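Local coordinates for protein TRAS1 ORF2p (Bombyx mori, PDB 1WDU) that forms the N-terminal endonuclease domain of a telomere-specific non-LTR retrotransposon protein and probably cleaves DNA at the element's target sites, at residues E214-L217 with D218-D221. The protein carries 1 engineered substitution. Residues are numbered along the deposited sequence; the frame is centred on the assembly and turned at random.
Sequences EDML and DLID
M216 reaches forward over the turn, its methyl CE lying between two branches: 4.0 Å from CD1 of I220 and 4.1 Å from CD2 of L219. Its chain curls to get there, bent at both chi2 and chi3, and the sulfur also meets L219, SD to CD2 4.0 Å. The M216 and L219 side chains cross at about a right angle, whereas M216 and I220 meet at a slant, with CD1 of I220 also 4.1 Å from CB of M216. Beneath them M216-L217-D218-L219 makes a type II beta turn, D218 taking the positive phi (105°). L219 N donates to M216 O at 2.9 Å, approaching from above the carbonyl plane, 36° out of it. In the four-layered alpha/beta sandwich this turn helps carry the chain from strand 204-212 of one sheet into edge strand 220-225 of the other. I220 and M216 both pack on I150 of strand 149-154; an alanine in place of I220 would probably take away the CD1 contact with the M216 methyl and open a gap against I150. The D215 carboxylate is held by other parts of the chain: OD2 accepts from R148 N and hydrogen-bonds T213 OG1.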
# COMPACT_ATOMS: atom_id res chain seq x y z
N GLU A 214 10.18 -6.77 -10.48
CA GLU A 214 10.02 -8.09 -11.12
C GLU A 214 10.32 -9.26 -10.19
O GLU A 214 9.54 -10.22 -10.12
CB GLU A 214 10.91 -8.16 -12.37
CG GLU A 214 10.93 -9.51 -13.10
CD GLU A 214 9.62 -9.83 -13.80
OE1 GLU A 214 9.13 -8.98 -14.57
OE2 GLU A 214 9.08 -10.94 -13.58
N ASP A 215 11.44 -9.19 -9.49
CA ASP A 215 11.87 -10.25 -8.58
C ASP A 215 10.86 -10.61 -7.49
O ASP A 215 10.93 -11.69 -6.91
CB ASP A 215 13.21 -9.86 -7.92
CG ASP A 215 13.05 -8.79 -6.85
OD1 ASP A 215 12.76 -9.14 -5.68
OD2 ASP A 215 13.23 -7.59 -7.16
N MET A 216 9.91 -9.72 -7.20
CA MET A 216 8.92 -10.01 -6.17
C MET A 216 7.86 -10.98 -6.65
O MET A 216 7.29 -11.73 -5.86
CB MET A 216 8.28 -8.72 -5.67
CG MET A 216 9.21 -7.91 -4.78
SD MET A 216 9.95 -8.97 -3.50
CE MET A 216 8.47 -9.46 -2.58
N LEU A 217 7.58 -10.96 -7.95
CA LEU A 217 6.64 -11.92 -8.50
C LEU A 217 7.35 -13.24 -8.21
O LEU A 217 8.56 -13.33 -8.41
CB LEU A 217 6.48 -11.72 -10.00
CG LEU A 217 5.51 -10.65 -10.50
CD1 LEU A 217 5.70 -9.36 -9.75
CD2 LEU A 217 5.74 -10.43 -11.99
N ASP A 218 6.61 -14.24 -7.74
CA ASP A 218 7.15 -15.57 -7.38
C ASP A 218 7.22 -15.67 -5.86
O ASP A 218 7.39 -16.76 -5.30
CB ASP A 218 8.56 -15.81 -7.95
CG ASP A 218 8.55 -16.22 -9.41
OD1 ASP A 218 9.62 -16.59 -9.93
OD2 ASP A 218 7.47 -16.17 -10.04
N LEU A 219 7.10 -14.52 -5.20
CA LEU A 219 7.11 -14.45 -3.74
C LEU A 219 5.77 -13.92 -3.26
O LEU A 219 5.51 -13.87 -2.06
CB LEU A 219 8.23 -13.51 -3.27
CG LEU A 219 9.64 -14.06 -3.07
CD1 LEU A 219 10.05 -14.96 -4.22
CD2 LEU A 219 10.60 -12.89 -2.93
N ILE A 220 4.91 -13.53 -4.20
CA ILE A 220 3.61 -12.96 -3.86
C ILE A 220 2.45 -13.69 -4.50
O ILE A 220 2.51 -14.04 -5.68
CB ILE A 220 3.55 -11.46 -4.27
CG1 ILE A 220 4.54 -10.65 -3.43
CG2 ILE A 220 2.13 -10.93 -4.13
CD1 ILE A 220 4.66 -9.21 -3.84
N ASP A 221 1.39 -13.92 -3.74
CA ASP A 221 0.21 -14.59 -4.27
C ASP A 221 -1.03 -14.31 -3.42
O ASP A 221 -0.93 -13.75 -2.33
CB ASP A 221 0.45 -16.10 -4.39
CG ASP A 221 0.55 -16.81 -3.05
OD1 ASP A 221 -0.49 -16.96 -2.37
OD2 ASP A 221 1.67 -17.21 -2.66